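Local structure of SsfS6 (Streptomyces sp. SF2575, 4FZR) at residues 48-53 / 63-68. The protein is a GT-B-fold protein related to the erythromycin biosynthesis protein CIII family, built from two domains that each hold a parallel beta sheet. Numbering follows the deposited sequence.
Sequences VAASEN and LPFAPT
Phe65 reaches across from strand 65-67, at one edge of the sheet within the chain, and brings the CE1-CZ end of its ring up to the backbone at Ala50 and Ser51. Ser51 O meets the ring edge near its plane, 3.5 Å from Phe65 CZ. Phe65 CE1 touches Ala50 CB at 4.2 Å, and Val58 and Thr59 of helix 55-60 also pack on this side chain. Val48 lies on the same face of the sheet. Its side chain and that of Leu63 cross obliquely, Val48 CG2 4.1 Å from Leu63 CD1. On the opposite face Ala49 CB meets Thr68 CG2 at 3.5 Å. Leu118 and Met111 of helix 93-122 pack over that face.

Four backbone hydrogen bonds join the two parallel strands. Val48 N donates to Pro64 O, and Ala66 N to Val48 O. Ala50 N donates to Ala66 O, and Thr68 N to Ala50 O. The last is 2.8 Å long, N to O, with the donor well above the carbonyl plane. Pro67 N faces away from strand 45-51, so its lack of an N-H costs this pairing nothing. Pro67 CA approaches Ala50 O at 3.2 Å as a CA-H...O contact. A water links Thr68 OG1, 2.8 Å from the water oxygen, and Ala49 O, to which it gives a weak bond.

Past the strand, Glu52 lies side by side with Pro67, its OE1 3.5 Å from Pro67 CB. Gln216 of the second subunit packs on both. Ser51 OG donates to Asn53 OD1, which also accepts from Leu72 N.

Strand 45-51, helix 55-60 and strand 65-67 form a beta-alpha-beta unit of the Rossmann-like N-terminal domain. Backbone N-H and C=O groups carry the pairing, so the register here depends little on side-chain polarity, and apolar side chains pack on the flanking helices.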
loop_
_atom_site.group_PDB
_atom_site.type_symbol
_atom_site.label_atom_id
_atom_site.label_comp_id
_atom_site.label_asym_id
_atom_site.label_seq_id
_atom_site.Cartn_x
_atom_site.Cartn_y
_atom_site.Cartn_z
ATOM N N VAL A 48 -9.976 -0.776 6.452
ATOM C CA VAL A 48 -10.805 -1.278 5.362
ATOM C C VAL A 48 -11.647 -2.451 5.846
ATOM O O VAL A 48 -11.115 -3.469 6.292
ATOM C CB VAL A 48 -9.960 -1.716 4.155
ATOM C CG1 VAL A 48 -10.861 -2.228 3.034
ATOM C CG2 VAL A 48 -9.099 -0.560 3.675
ATOM N N ALA A 49 -12.965 -2.294 5.767
ATOM C CA ALA A 49 -13.887 -3.322 6.226
ATOM C C ALA A 49 -14.580 -3.981 5.035
ATOM O O ALA A 49 -15.147 -3.299 4.181
ATOM C CB ALA A 49 -14.909 -2.722 7.182
ATOM N N ALA A 50 -14.521 -5.309 4.977
ATOM C CA ALA A 50 -15.099 -6.055 3.864
ATOM C C ALA A 50 -15.346 -7.508 4.262
ATOM O O ALA A 50 -15.076 -7.898 5.398
ATOM C CB ALA A 50 -14.184 -5.982 2.645
ATOM N N SER A 51 -15.862 -8.305 3.330
ATOM C CA SER A 51 -16.125 -9.716 3.595
ATOM C C SER A 51 -14.826 -10.461 3.910
ATOM O O SER A 51 -13.755 -10.096 3.423
ATOM C CB SER A 51 -16.835 -10.363 2.404
ATOM O OG SER A 51 -16.001 -10.388 1.259
ATOM N N GLU A 52 -14.933 -11.506 4.725
ATOM C CA GLU A 52 -13.775 -12.265 5.188
ATOM C C GLU A 52 -12.837 -12.654 4.051
ATOM O O GLU A 52 -11.615 -12.650 4.216
ATOM C CB GLU A 52 -14.239 -13.530 5.910
ATOM C CG GLU A 52 -13.103 -14.392 6.436
ATOM C CD GLU A 52 -12.499 -13.835 7.709
ATOM O OE1 GLU A 52 -13.271 -13.517 8.639
ATOM O OE2 GLU A 52 -11.258 -13.705 7.777
ATOM N N ASN A 53 -13.408 -12.997 2.902
ATOM C CA ASN A 53 -12.616 -13.487 1.776
ATOM C C ASN A 53 -11.823 -12.398 1.053
ATOM O O ASN A 53 -10.982 -12.693 0.202
ATOM C CB ASN A 53 -13.498 -14.255 0.784
ATOM C CG ASN A 53 -14.609 -13.403 0.200
ATOM O OD1 ASN A 53 -15.527 -12.988 0.905
ATOM N ND2 ASN A 53 -14.541 -13.157 -1.103
ATOM N N LEU A 63 -2.818 -2.604 3.638
ATOM C CA LEU A 63 -3.814 -1.873 4.418
ATOM C C LEU A 63 -4.402 -2.708 5.563
ATOM O O LEU A 63 -4.465 -3.934 5.480
ATOM C CB LEU A 63 -4.936 -1.366 3.503
ATOM C CG LEU A 63 -4.529 -0.314 2.464
ATOM C CD1 LEU A 63 -5.644 -0.096 1.456
ATOM C CD2 LEU A 63 -4.156 1.005 3.131
ATOM N N PRO A 64 -4.826 -2.039 6.648
ATOM C CA PRO A 64 -5.484 -2.717 7.774
ATOM C C PRO A 64 -6.851 -3.279 7.390
ATOM O O PRO A 64 -7.589 -2.616 6.666
ATOM C CB PRO A 64 -5.645 -1.599 8.814
ATOM C CG PRO A 64 -4.678 -0.541 8.410
ATOM C CD PRO A 64 -4.616 -0.607 6.920
ATOM N N PHE A 65 -7.180 -4.470 7.887
ATOM C CA PHE A 65 -8.408 -5.162 7.498
ATOM C C PHE A 65 -9.263 -5.613 8.681
ATOM O O PHE A 65 -8.743 -5.999 9.723
ATOM C CB PHE A 65 -8.069 -6.391 6.652
ATOM C CG PHE A 65 -9.258 -7.264 6.353
ATOM C CD1 PHE A 65 -10.173 -6.896 5.378
ATOM C CD2 PHE A 65 -9.468 -8.443 7.051
ATOM C CE1 PHE A 65 -11.271 -7.690 5.098
ATOM C CE2 PHE A 65 -10.568 -9.244 6.774
ATOM C CZ PHE A 65 -11.469 -8.867 5.798
ATOM N N ALA A 66 -10.579 -5.576 8.494
ATOM C CA ALA A 66 -11.529 -6.104 9.471
ATOM C C ALA A 66 -12.732 -6.691 8.732
ATOM O O ALA A 66 -13.277 -6.051 7.836
ATOM C CB ALA A 66 -11.980 -5.010 10.426
ATOM N N PRO A 67 -13.151 -7.911 9.105
ATOM C CA PRO A 67 -14.220 -8.598 8.370
ATOM C C PRO A 67 -15.617 -8.159 8.801
ATOM O O PRO A 67 -15.854 -7.970 9.992
ATOM C CB PRO A 67 -13.987 -10.064 8.731
ATOM C CG PRO A 67 -13.428 -10.010 10.125
ATOM C CD PRO A 67 -12.635 -8.727 10.221
ATOM N N THR A 68 -16.528 -7.998 7.844
ATOM C CA THR A 68 -17.893 -7.569 8.150
ATOM C C THR A 68 -18.915 -8.682 7.918
ATOM O O THR A 68 -20.091 -8.535 8.249
ATOM C CB THR A 68 -18.291 -6.332 7.325
ATOM O OG1 THR A 68 -18.149 -6.614 5.926
ATOM C CG2 THR A 68 -17.413 -5.148 7.702
HETATM O O HOH W 1 -18.130 -4.186 4.528
#